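Local coordinates for protein extracellular serine protease (Aeromonas sobria, PDB 3WQB) that preferentially cleaves peptide bonds after paired basic residues that include a lysine, as a calcium-binding secreted serine protease of the subtilisin superfamily, furin subfamily, at residues S96-T101 / G143-D148; L162-A167 / D197-Q202; D170-N175 / K206-A211. The protein carries 1 engineered substitution. One frame throughout, in Å; residues are numbered along the deposited sequence.

Interaction 1 of 3, residues S96-T101 / G143-D148; sequences SKNVVT and GFNLLD
Asn-145 and Asn-98 meet through their side-chain amides, whose planes stand 80° apart. Asn-145 uses both ends of its amide. Its ND2 donates to Asn-98 OD1 at 3.0 Å and comes from above the carbonyl plane. Its OD1 takes the backbone N of Val-99 at 2.8 Å, in the carbonyl plane and on a lone pair. CG of Asn-145 lies between the backbone N and the carbonyl carbon (chi1 66°), close to Asn-98 OD1 and Val-99 N. Asn-98 OD1 also accepts from Thr-101 N in an Asx motif. Thr-101 N and Asn-145 ND2 reach this oxygen from opposite faces of its plane. Asn-98 ND2 is held by Asp-105 O.

At the other end two bonds hold the strand backbone. Gly-143 N donates to the hydroxyl OG of Ser-96 at 2.8 Å, nearly straight (176°). Lys-97 N donates to Gly-143 O at 3.1 Å, backbone to backbone. Lys-97 and Phe-144 form a single bridge.

Other contacts are van der Waals. Lys-97 CB lies 3.9 Å from Phe-144 CD1. Val-99 CG1 meets Leu-146 CD2 at 4.1 Å. Val-100 CG2 lies against the carboxylate of Asp-148, whose OD1 bonds to Asn-150 N.

The arrangement ties the loop between strand 73-77 and helix 115-124 to strand 140-144, an outer strand of the parallel subtilisin-like sheet. Phe-144 and Leu-147 are backbone-bonded to Asp-78, the predicted charge-relay aspartate, whose side chain is about 7 Å from that of Asn-145.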
ATOM      1  N   SER A  96     -18.646  12.906  -3.891  1.00 12.44           N
ATOM      2  CA  SER A  96     -18.258  11.698  -4.623  1.00 12.35           C
ATOM      3  C   SER A  96     -18.315  11.935  -6.125  1.00 12.53           C
ATOM      4  O   SER A  96     -19.107  12.759  -6.600  1.00 12.94           O
ATOM      5  CB  SER A  96     -19.190  10.536  -4.301  1.00 12.15           C
ATOM      6  OG  SER A  96     -19.118  10.146  -2.942  1.00 11.88           O
ATOM      7  N   LYS A  97     -17.493  11.198  -6.868  1.00 12.62           N
ATOM      8  CA  LYS A  97     -17.508  11.269  -8.323  1.00 12.79           C
ATOM      9  C   LYS A  97     -17.386   9.888  -8.950  1.00 12.69           C
ATOM     10  O   LYS A  97     -16.540   9.064  -8.568  1.00 12.83           O
ATOM     11  CB  LYS A  97     -16.414  12.196  -8.869  1.00 12.97           C
ATOM     12  CG  LYS A  97     -16.534  12.438 -10.372  1.00 14.83           C
ATOM     13  CD  LYS A  97     -15.573  13.485 -10.897  1.00 17.23           C
ATOM     14  CE  LYS A  97     -15.686  13.579 -12.412  1.00 18.25           C
ATOM     15  NZ  LYS A  97     -14.775  14.626 -12.945  1.00 20.20           N
ATOM     16  N   ASN A  98     -18.260   9.650  -9.918  1.00 12.57           N
ATOM     17  CA  ASN A  98     -18.133   8.518 -10.801  1.00 12.74           C
ATOM     18  C   ASN A  98     -17.263   8.968 -11.967  1.00 13.37           C
ATOM     19  O   ASN A  98     -17.685   9.780 -12.797  1.00 13.76           O
ATOM     20  CB  ASN A  98     -19.512   8.085 -11.288  1.00 12.87           C
ATOM     21  CG  ASN A  98     -19.479   6.762 -11.999  1.00 12.78           C
ATOM     22  OD1 ASN A  98     -18.594   6.509 -12.807  1.00 12.78           O
ATOM     23  ND2 ASN A  98     -20.452   5.901 -11.705  1.00 14.40           N
ATOM     24  N   VAL A  99     -16.031   8.476 -12.016  1.00 13.60           N
ATOM     25  CA  VAL A  99     -15.095   8.949 -13.038  1.00 14.83           C
ATOM     26  C   VAL A  99     -15.348   8.305 -14.404  1.00 15.41           C
ATOM     27  O   VAL A  99     -14.809   8.758 -15.416  1.00 16.51           O
ATOM     28  CB  VAL A  99     -13.612   8.790 -12.606  1.00 14.79           C
ATOM     29  CG1 VAL A  99     -13.350   9.537 -11.306  1.00 15.19           C
ATOM     30  CG2 VAL A  99     -13.219   7.316 -12.482  1.00 15.16           C
ATOM     31  N   VAL A 100     -16.175   7.261 -14.428  1.00 15.78           N
ATOM     32  CA  VAL A 100     -16.568   6.622 -15.684  1.00 16.66           C
ATOM     33  C   VAL A 100     -17.692   7.418 -16.371  1.00 17.23           C
ATOM     34  O   VAL A 100     -17.580   7.752 -17.551  1.00 18.46           O
ATOM     35  CB  VAL A 100     -16.971   5.142 -15.468  1.00 16.34           C
ATOM     36  CG1 VAL A 100     -17.399   4.502 -16.793  1.00 17.21           C
ATOM     37  CG2 VAL A 100     -15.816   4.366 -14.842  1.00 16.31           C
ATOM     38  N   THR A 101     -18.745   7.749 -15.622  1.00 17.18           N
ATOM     39  CA  THR A 101     -19.929   8.414 -16.189  1.00 17.36           C
ATOM     40  C   THR A 101     -19.911   9.937 -16.010  1.00 17.45           C
ATOM     41  O   THR A 101     -20.647  10.663 -16.693  1.00 18.64           O
ATOM     42  CB  THR A 101     -21.232   7.884 -15.549  1.00 17.51           C
ATOM     43  OG1 THR A 101     -21.254   8.217 -14.157  1.00 16.68           O
ATOM     44  CG2 THR A 101     -21.353   6.369 -15.706  1.00 18.31           C
ATOM     45  N   GLY A 143     -16.858   8.649  -2.143  1.00 10.48           N
ATOM     46  CA  GLY A 143     -16.322   7.568  -2.975  1.00 10.72           C
ATOM     47  C   GLY A 143     -15.878   8.061  -4.341  1.00 10.96           C
ATOM     48  O   GLY A 143     -16.539   8.909  -4.946  1.00 11.28           O
ATOM     49  N   PHE A 144     -14.759   7.525  -4.822  1.00 10.50           N
ATOM     50  CA  PHE A 144     -14.240   7.854  -6.147  1.00 10.15           C
ATOM     51  C   PHE A 144     -13.857   6.524  -6.775  1.00 10.00           C
ATOM     52  O   PHE A 144     -12.951   5.849  -6.286  1.00 10.78           O
ATOM     53  CB  PHE A 144     -13.033   8.789  -6.033  1.00 10.76           C
ATOM     54  CG  PHE A 144     -13.342  10.066  -5.324  1.00 10.51           C
ATOM     55  CD1 PHE A 144     -13.938  11.119  -6.000  1.00 10.68           C
ATOM     56  CD2 PHE A 144     -13.052  10.215  -3.973  1.00 11.03           C
ATOM     57  CE1 PHE A 144     -14.259  12.312  -5.345  1.00 11.10           C
ATOM     58  CE2 PHE A 144     -13.360  11.395  -3.317  1.00 11.30           C
ATOM     59  CZ  PHE A 144     -13.970  12.442  -3.996  1.00 12.32           C
ATOM     60  N   ASN A 145     -14.571   6.141  -7.836  1.00 10.00           N
ATOM     61  CA  ASN A 145     -14.467   4.790  -8.382  1.00 10.13           C
ATOM     62  C   ASN A 145     -13.331   4.603  -9.391  1.00 10.33           C
ATOM     63  O   ASN A 145     -13.538   4.093 -10.502  1.00 10.80           O
ATOM     64  CB  ASN A 145     -15.819   4.329  -8.957  1.00 10.73           C
ATOM     65  CG  ASN A 145     -16.264   5.136 -10.167  1.00 11.52           C
ATOM     66  OD1 ASN A 145     -15.820   6.261 -10.376  1.00 11.64           O
ATOM     67  ND2 ASN A 145     -17.166   4.566 -10.958  1.00 12.58           N
ATOM     68  N   LEU A 146     -12.125   4.993  -8.976  1.00 10.18           N
ATOM     69  CA  LEU A 146     -10.931   4.880  -9.811  1.00 10.33           C
ATOM     70  C   LEU A 146     -10.677   3.470 -10.339  1.00 10.38           C
ATOM     71  O   LEU A 146     -10.081   3.307 -11.402  1.00 11.41           O
ATOM     72  CB  LEU A 146      -9.698   5.351  -9.022  1.00 10.47           C
ATOM     73  CG  LEU A 146      -9.287   6.810  -9.234  1.00 10.41           C
ATOM     74  CD1 LEU A 146      -8.675   6.996 -10.627  1.00 11.13           C
ATOM     75  CD2 LEU A 146     -10.433   7.803  -8.997  1.00 11.77           C
ATOM     76  N   LEU A 147     -11.106   2.462  -9.578  1.00 10.87           N
ATOM     77  CA  LEU A 147     -10.807   1.056  -9.884  1.00 11.40           C
ATOM     78  C   LEU A 147     -11.961   0.333 -10.569  1.00 11.94           C
ATOM     79  O   LEU A 147     -11.906  -0.885 -10.747  1.00 13.02           O
ATOM     80  CB  LEU A 147     -10.399   0.301  -8.616  1.00 11.65           C
ATOM     81  CG  LEU A 147      -9.314   0.916  -7.727  1.00 12.94           C
ATOM     82  CD1 LEU A 147      -9.076   0.059  -6.500  1.00 13.65           C
ATOM     83  CD2 LEU A 147      -8.030   1.143  -8.489  1.00 13.44           C
ATOM     84  N   ASP A 148     -12.999   1.074 -10.962  1.00 12.39           N
ATOM     85  CA  ASP A 148     -14.068   0.485 -11.785  1.00 12.84           C
ATOM     86  C   ASP A 148     -13.422  -0.158 -13.011  1.00 13.13           C
ATOM     87  O   ASP A 148     -12.452   0.374 -13.557  1.00 13.11           O
ATOM     88  CB  ASP A 148     -15.076   1.564 -12.215  1.00 13.43           C
ATOM     89  CG  ASP A 148     -16.265   0.993 -12.975  1.00 14.62           C
ATOM     90  OD1 ASP A 148     -16.147   0.712 -14.189  1.00 15.44           O
ATOM     91  OD2 ASP A 148     -17.339   0.844 -12.359  1.00 17.70           O
TER

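Interaction 2 of 3, residues L162-A167 / D197-Q202; sequences LGDSNA and DRLFEQ
Leu-199 reaches from helix 191-205 to residues 162-164 of helix 155-164, so the contact joins two helices of the alpha/beta subtilisin-like domain. Its CB is directed at the other segment, and CG is anti to the backbone N (chi1 174°). CG then lies 3.8 Å from Leu-162 O. The branches divide there. CD1 touches the backbone at Asp-164 N, 3.8 Å away, and at the carbonyl carbon of Gly-163. CD2 sits 3.4 Å from Leu-162 O. CD1 and CD2 are each 4.0 Å from Asp-164 CB. Leu-159 of helix 155-164 packs on Leu-199 as well.

The carbonyl of Leu-162 is not left to this apolar neighbour, since its O is hydrogen-bonded to Tyr-212 OH. The ring of Tyr-212 stacks with that of Phe-200. Asp-164 turns its polar end to another partner: OD1 is hydrogen-bonded to a polar side chain of another protein chain.

Phe-200 adds the second apolar pair, crossing Leu-162 obliquely. Its CE1 comes within 3.9 Å of Leu-162 CB. Leu-162 CD1 lies at the ring edge, in its plane, 4.0 Å from both CE1 and CZ, while Leu-162 CD2 is 4.1 Å from CZ.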
ATOM      1  N   LEU A 162      -7.695  12.297  -4.840  1.00 10.19           N
ATOM      2  CA  LEU A 162      -6.667  12.198  -3.814  1.00 10.26           C
ATOM      3  C   LEU A 162      -6.276  13.556  -3.216  1.00 10.58           C
ATOM      4  O   LEU A 162      -5.207  13.705  -2.620  1.00 10.55           O
ATOM      5  CB  LEU A 162      -5.456  11.426  -4.350  1.00 10.24           C
ATOM      6  CG  LEU A 162      -5.678   9.910  -4.483  1.00  9.72           C
ATOM      7  CD1 LEU A 162      -4.641   9.286  -5.403  1.00 11.37           C
ATOM      8  CD2 LEU A 162      -5.683   9.227  -3.101  1.00 10.53           C
ATOM      9  N   GLY A 163      -7.141  14.554  -3.384  1.00 10.76           N
ATOM     10  CA  GLY A 163      -6.995  15.812  -2.662  1.00 11.78           C
ATOM     11  C   GLY A 163      -6.773  17.053  -3.486  1.00 12.19           C
ATOM     12  O   GLY A 163      -6.690  18.134  -2.922  1.00 12.78           O
ATOM     13  N   ASP A 164      -6.680  16.918  -4.805  1.00 12.21           N
ATOM     14  CA  ASP A 164      -6.399  18.069  -5.669  1.00 12.99           C
ATOM     15  C   ASP A 164      -7.652  18.877  -6.009  1.00 13.34           C
ATOM     16  O   ASP A 164      -7.552  20.067  -6.314  1.00 14.37           O
ATOM     17  CB  ASP A 164      -5.695  17.624  -6.953  1.00 12.90           C
ATOM     18  CG  ASP A 164      -5.319  18.786  -7.846  1.00 13.99           C
ATOM     19  OD1 ASP A 164      -4.427  19.560  -7.458  1.00 16.49           O
ATOM     20  OD2 ASP A 164      -5.898  18.889  -8.950  1.00 15.43           O
ATOM     21  N   SER A 165      -8.825  18.255  -5.936  1.00 13.21           N
ATOM     22  CA  SER A 165     -10.074  18.926  -6.318  1.00 13.17           C
ATOM     23  C   SER A 165     -10.742  19.607  -5.134  1.00 13.29           C
ATOM     24  O   SER A 165     -10.463  19.293  -3.976  1.00 12.92           O
ATOM     25  CB  SER A 165     -11.038  17.914  -6.934  1.00 13.38           C
ATOM     26  OG  SER A 165     -11.531  17.013  -5.962  1.00 12.99           O
ATOM     27  N   ASN A 166     -11.651  20.532  -5.431  1.00 13.45           N
ATOM     28  CA  ASN A 166     -12.444  21.143  -4.379  1.00 14.32           C
ATOM     29  C   ASN A 166     -13.221  20.093  -3.607  1.00 13.93           C
ATOM     30  O   ASN A 166     -13.394  20.199  -2.399  1.00 14.95           O
ATOM     31  CB  ASN A 166     -13.392  22.190  -4.957  1.00 14.82           C
ATOM     32  CG  ASN A 166     -12.659  23.391  -5.494  1.00 16.27           C
ATOM     33  OD1 ASN A 166     -11.465  23.564  -5.252  1.00 17.98           O
ATOM     34  ND2 ASN A 166     -13.367  24.229  -6.234  1.00 17.88           N
ATOM     35  N   ALA A 167     -13.659  19.054  -4.313  1.00 13.43           N
ATOM     36  CA  ALA A 167     -14.456  18.011  -3.696  1.00 13.32           C
ATOM     37  C   ALA A 167     -13.660  17.219  -2.656  1.00 12.91           C
ATOM     38  O   ALA A 167     -14.175  16.923  -1.568  1.00 13.13           O
ATOM     39  CB  ALA A 167     -15.022  17.081  -4.769  1.00 13.95           C
ATOM     40  N   ASP A 197       3.043  12.482  -5.390  1.00 11.63           N
ATOM     41  CA  ASP A 197       3.830  12.643  -4.167  1.00 12.51           C
ATOM     42  C   ASP A 197       3.780  14.080  -3.662  1.00 12.38           C
ATOM     43  O   ASP A 197       3.644  14.304  -2.460  1.00 12.53           O
ATOM     44  CB  ASP A 197       5.281  12.217  -4.375  1.00 13.10           C
ATOM     45  CG  ASP A 197       5.462  10.703  -4.387  1.00 15.41           C
ATOM     46  OD1 ASP A 197       4.470   9.948  -4.241  1.00 16.14           O
ATOM     47  OD2 ASP A 197       6.622  10.266  -4.540  1.00 20.04           O
ATOM     48  N   ARG A 198       3.855  15.044  -4.579  1.00 11.85           N
ATOM     49  CA  ARG A 198       3.808  16.455  -4.192  1.00 11.88           C
ATOM     50  C   ARG A 198       2.443  16.805  -3.611  1.00 11.23           C
ATOM     51  O   ARG A 198       2.348  17.550  -2.625  1.00 11.35           O
ATOM     52  CB  ARG A 198       4.155  17.348  -5.382  1.00 12.69           C
ATOM     53  CG  ARG A 198       5.624  17.281  -5.768  1.00 14.47           C
ATOM     54  CD  ARG A 198       5.883  17.920  -7.112  1.00 17.93           C
ATOM     55  NE  ARG A 198       7.254  17.698  -7.555  1.00 21.40           N
ATOM     56  CZ  ARG A 198       7.769  18.203  -8.671  1.00 22.31           C
ATOM     57  NH1 ARG A 198       7.029  18.966  -9.465  1.00 22.35           N
ATOM     58  NH2 ARG A 198       9.028  17.941  -8.993  1.00 25.16           N
ATOM     59  N   LEU A 199       1.386  16.267  -4.216  1.00 10.83           N
ATOM     60  CA  LEU A 199       0.043  16.475  -3.692  1.00 10.61           C
ATOM     61  C   LEU A 199      -0.090  15.885  -2.286  1.00 10.40           C
ATOM     62  O   LEU A 199      -0.639  16.519  -1.379  1.00 10.81           O
ATOM     63  CB  LEU A 199      -0.999  15.847  -4.621  1.00 10.80           C
ATOM     64  CG  LEU A 199      -2.448  15.867  -4.138  1.00 10.86           C
ATOM     65  CD1 LEU A 199      -2.961  17.298  -3.988  1.00 11.59           C
ATOM     66  CD2 LEU A 199      -3.335  15.048  -5.067  1.00 12.26           C
ATOM     67  N   PHE A 200       0.390  14.655  -2.115  1.00 10.17           N
ATOM     68  CA  PHE A 200       0.266  13.982  -0.826  1.00 10.17           C
ATOM     69  C   PHE A 200       1.043  14.758   0.239  1.00 10.33           C
ATOM     70  O   PHE A 200       0.601  14.842   1.385  1.00 10.26           O
ATOM     71  CB  PHE A 200       0.797  12.544  -0.881  1.00 10.41           C
ATOM     72  CG  PHE A 200      -0.093  11.529  -1.590  1.00  9.75           C
ATOM     73  CD1 PHE A 200      -0.941  11.858  -2.656  1.00  9.54           C
ATOM     74  CD2 PHE A 200      -0.003  10.194  -1.212  1.00  9.40           C
ATOM     75  CE1 PHE A 200      -1.698  10.856  -3.285  1.00  9.59           C
ATOM     76  CE2 PHE A 200      -0.740   9.203  -1.843  1.00  9.76           C
ATOM     77  CZ  PHE A 200      -1.576   9.523  -2.892  1.00  9.47           C
ATOM     78  N   GLU A 201       2.206  15.297  -0.132  1.00 10.15           N
ATOM     79  CA  GLU A 201       2.999  16.100   0.802  1.00 10.77           C
ATOM     80  C   GLU A 201       2.211  17.325   1.250  1.00 10.88           C
ATOM     81  O   GLU A 201       2.121  17.611   2.448  1.00 10.79           O
ATOM     82  CB  GLU A 201       4.329  16.510   0.167  1.00 10.77           C
ATOM     83  CG  GLU A 201       5.135  17.465   1.046  1.00 11.47           C
ATOM     84  CD  GLU A 201       6.539  17.736   0.548  1.00 14.46           C
ATOM     85  OE1 GLU A 201       6.954  17.177  -0.489  1.00 18.18           O
ATOM     86  OE2 GLU A 201       7.233  18.535   1.206  1.00 17.33           O
ATOM     87  N   GLN A 202       1.623  18.036   0.293  1.00 10.72           N
ATOM     88  CA  GLN A 202       0.878  19.247   0.630  1.00 11.93           C
ATOM     89  C   GLN A 202      -0.333  18.940   1.504  1.00 11.69           C
ATOM     90  O   GLN A 202      -0.650  19.672   2.437  1.00 12.45           O
ATOM     91  CB  GLN A 202       0.466  19.973  -0.641  1.00 12.87           C
ATOM     92  CG  GLN A 202       1.634  20.621  -1.331  1.00 16.97           C
ATOM     93  CD  GLN A 202       2.494  21.465  -0.374  1.00 20.80           C
ATOM     94  OE1 GLN A 202       1.974  22.269   0.416  1.00 23.72           O
ATOM     95  NE2 GLN A 202       3.816  21.298  -0.458  1.00 21.41           N
TER

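Interaction 3 of 3, residues D170-N175 / K206-A211; sequences DNRVFN and KAQGAA
Arg-172 holds Gly-209 O where two neighbouring parallel strands of the subtilisin-like central sheet, 173-179 and 211-215, begin. The chain passes from one to the other through helix 191-205, in a beta-alpha-beta crossover. Arg-172 NE and NH2 both donate to this one oxygen, near the guanidinium plane, at 2.9 and 3.0 Å. The chain of Arg-172 bends at chi3 (73°), which turns NE toward the loop. Gln-208 CA lies over one guanidinium face, and NH2 also donates to Leu-356 O.

The backbone bonds are those of a parallel bridge between Val-173 and Ala-211. Ala-211 N donates to Arg-172 O at 2.8 Å, and Ala-211 O accepts from Phe-174 N at 2.9 Å. CA-H...O contacts come to Arg-172 O from Ala-210 and to Ala-211 O from Val-173.

A water bridges the loops. It accepts from Lys-206 NZ at 2.9 Å and lies 2.7 Å from Asn-171 O. Lys-206 NZ is also bonded to Arg-169 O and Gln-203 OE1. Asn-171 ND2 donates to Gln-142 OE1 and Ser-168 O, and its OD1 accepts from Arg-93 NH2. Ala-210 CB sits at the edge of the Phe-174 ring, in its plane, 3.6 Å from CE1.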
ATOM      1  N   ASP A 170     -10.701  18.538   1.310  1.00 13.23           N
ATOM      2  CA  ASP A 170     -10.994  18.645   2.738  1.00 13.54           C
ATOM      3  C   ASP A 170     -11.256  17.318   3.429  1.00 13.22           C
ATOM      4  O   ASP A 170     -11.852  17.273   4.499  1.00 14.51           O
ATOM      5  CB  ASP A 170     -12.151  19.617   2.985  1.00 14.03           C
ATOM      6  CG  ASP A 170     -13.446  19.167   2.337  1.00 16.08           C
ATOM      7  OD1 ASP A 170     -13.413  18.324   1.403  1.00 17.56           O
ATOM      8  OD2 ASP A 170     -14.507  19.684   2.765  1.00 21.44           O
ATOM      9  N   ASN A 171     -10.803  16.231   2.820  1.00 12.49           N
ATOM     10  CA  ASN A 171     -10.719  14.971   3.550  1.00 11.59           C
ATOM     11  C   ASN A 171      -9.500  14.963   4.446  1.00 11.17           C
ATOM     12  O   ASN A 171      -8.450  15.500   4.080  1.00 12.38           O
ATOM     13  CB  ASN A 171     -10.667  13.787   2.597  1.00 11.36           C
ATOM     14  CG  ASN A 171     -11.973  13.572   1.906  1.00 11.01           C
ATOM     15  OD1 ASN A 171     -12.960  13.191   2.537  1.00 12.34           O
ATOM     16  ND2 ASN A 171     -12.008  13.846   0.605  1.00 12.11           N
ATOM     17  N   ARG A 172      -9.650  14.366   5.622  1.00 10.14           N
ATOM     18  CA  ARG A 172      -8.518  14.144   6.513  1.00 10.05           C
ATOM     19  C   ARG A 172      -7.959  12.718   6.451  1.00  9.77           C
ATOM     20  O   ARG A 172      -6.913  12.457   7.038  1.00 10.38           O
ATOM     21  CB  ARG A 172      -8.848  14.507   7.956  1.00 10.00           C
ATOM     22  CG  ARG A 172      -8.896  16.013   8.203  1.00 11.46           C
ATOM     23  CD  ARG A 172      -8.607  16.359   9.661  1.00 12.62           C
ATOM     24  NE  ARG A 172      -7.190  16.176   9.954  1.00 12.59           N
ATOM     25  CZ  ARG A 172      -6.665  16.029  11.169  1.00 12.06           C
ATOM     26  NH1 ARG A 172      -7.430  16.044  12.262  1.00 13.30           N
ATOM     27  NH2 ARG A 172      -5.349  15.847  11.286  1.00 13.85           N
ATOM     28  N   VAL A 173      -8.637  11.799   5.755  1.00  9.93           N
ATOM     29  CA  VAL A 173      -8.117  10.445   5.553  1.00  9.80           C
ATOM     30  C   VAL A 173      -8.373  10.068   4.101  1.00  9.29           C
ATOM     31  O   VAL A 173      -9.481  10.244   3.593  1.00  9.82           O
ATOM     32  CB  VAL A 173      -8.779   9.411   6.505  1.00  9.73           C
ATOM     33  CG1 VAL A 173      -8.151   8.050   6.313  1.00 10.20           C
ATOM     34  CG2 VAL A 173      -8.642   9.841   7.965  1.00 10.99           C
ATOM     35  N   PHE A 174      -7.343   9.558   3.434  1.00  9.10           N
ATOM     36  CA  PHE A 174      -7.494   8.998   2.081  1.00  8.53           C
ATOM     37  C   PHE A 174      -7.212   7.520   2.133  1.00  8.47           C
ATOM     38  O   PHE A 174      -6.075   7.105   2.364  1.00  8.98           O
ATOM     39  CB  PHE A 174      -6.564   9.693   1.084  1.00  9.06           C
ATOM     40  CG  PHE A 174      -6.942  11.119   0.820  1.00  9.20           C
ATOM     41  CD1 PHE A 174      -6.430  12.149   1.598  1.00  9.37           C
ATOM     42  CD2 PHE A 174      -7.838  11.430  -0.203  1.00 10.52           C
ATOM     43  CE1 PHE A 174      -6.808  13.480   1.356  1.00 10.51           C
ATOM     44  CE2 PHE A 174      -8.220  12.743  -0.447  1.00 10.26           C
ATOM     45  CZ  PHE A 174      -7.703  13.774   0.333  1.00 10.33           C
ATOM     46  N   ASN A 175      -8.269   6.734   1.961  1.00  8.46           N
ATOM     47  CA  ASN A 175      -8.163   5.285   2.007  1.00  8.30           C
ATOM     48  C   ASN A 175      -7.834   4.699   0.643  1.00  8.76           C
ATOM     49  O   ASN A 175      -8.596   4.879  -0.302  1.00  8.79           O
ATOM     50  CB  ASN A 175      -9.472   4.691   2.530  1.00  8.67           C
ATOM     51  CG  ASN A 175      -9.370   3.206   2.767  1.00  8.31           C
ATOM     52  OD1 ASN A 175      -9.165   2.773   3.900  1.00  9.03           O
ATOM     53  ND2 ASN A 175      -9.494   2.416   1.700  1.00 10.28           N
ATOM     54  N   LYS A 206      -0.397  20.181   5.891  1.00 14.67           N
ATOM     55  CA  LYS A 206      -1.163  21.405   6.141  1.00 14.76           C
ATOM     56  C   LYS A 206      -1.879  21.344   7.487  1.00 14.78           C
ATOM     57  O   LYS A 206      -1.887  20.314   8.155  1.00 15.31           O
ATOM     58  CB  LYS A 206      -2.182  21.606   5.031  1.00 15.05           C
ATOM     59  CG  LYS A 206      -3.151  20.449   4.935  1.00 14.84           C
ATOM     60  CD  LYS A 206      -4.147  20.645   3.843  1.00 16.32           C
ATOM     61  CE  LYS A 206      -5.222  19.606   3.997  1.00 15.73           C
ATOM     62  NZ  LYS A 206      -6.367  19.811   3.072  1.00 17.27           N
ATOM     63  N   ALA A 207      -2.497  22.457   7.875  1.00 15.27           N
ATOM     64  CA  ALA A 207      -3.422  22.450   9.003  1.00 16.53           C
ATOM     65  C   ALA A 207      -4.567  21.478   8.707  1.00 17.17           C
ATOM     66  O   ALA A 207      -5.033  21.392   7.564  1.00 18.18           O
ATOM     67  CB  ALA A 207      -3.964  23.849   9.253  1.00 16.82           C
ATOM     68  N   GLN A 208      -5.018  20.761   9.734  1.00 18.46           N
ATOM     69  CA  GLN A 208      -6.008  19.690   9.571  1.00 18.95           C
ATOM     70  C   GLN A 208      -5.485  18.698   8.527  1.00 17.47           C
ATOM     71  O   GLN A 208      -6.178  18.361   7.560  1.00 18.67           O
ATOM     72  CB  GLN A 208      -7.388  20.243   9.163  1.00 19.99           C
ATOM     73  CG  GLN A 208      -8.268  20.773  10.303  1.00 23.51           C
ATOM     74  CD  GLN A 208      -7.529  21.687  11.262  1.00 27.10           C
ATOM     75  OE1 GLN A 208      -7.083  21.256  12.326  1.00 29.29           O
ATOM     76  NE2 GLN A 208      -7.376  22.954  10.880  1.00 29.06           N
ATOM     77  N   GLY A 209      -4.245  18.247   8.734  1.00 15.97           N
ATOM     78  CA  GLY A 209      -3.544  17.420   7.755  1.00 13.81           C
ATOM     79  C   GLY A 209      -4.237  16.106   7.458  1.00 12.46           C
ATOM     80  O   GLY A 209      -4.930  15.541   8.304  1.00 12.29           O
ATOM     81  N   ALA A 210      -4.037  15.629   6.237  1.00 10.98           N
ATOM     82  CA  ALA A 210      -4.649  14.376   5.793  1.00 10.50           C
ATOM     83  C   ALA A 210      -3.691  13.199   5.869  1.00 10.37           C
ATOM     84  O   ALA A 210      -2.530  13.298   5.475  1.00 10.81           O
ATOM     85  CB  ALA A 210      -5.177  14.534   4.386  1.00 10.95           C
ATOM     86  N   ALA A 211      -4.205  12.098   6.389  1.00 10.24           N
ATOM     87  CA  ALA A 211      -3.478  10.839   6.455  1.00  9.85           C
ATOM     88  C   ALA A 211      -3.815   9.937   5.275  1.00  9.44           C
ATOM     89  O   ALA A 211      -4.973   9.532   5.108  1.00  9.98           O
ATOM     90  CB  ALA A 211      -3.809  10.130   7.749  1.00 10.32           C
TER
HETATM   91  O   HOH W   1      -7.925  18.059   4.845  1.00 22.64           O

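All three contacts lie mainly among buried residues of the subtilisin-like domain, though interactions 1 and 3 each include an exposed residue. Interactions 1 and 3 reach the same parallel sheet, the first at its outer strand 140-144 and the third between inner strands. Both are rich in hydrogen bonds. Interaction 1 relies partly on side-chain amides, interaction 3 on strand pairing and a guanidinium. Interaction 2 is apolar and joins helices instead. Interactions 2 and 3 touch: Phe-174 CE2 packs 3.5 Å from Leu-162 C, and Tyr-212 stacks with aromatic rings of both. Interaction 1 touches neither of the others; its centre is about 17 Å from that of interaction 2.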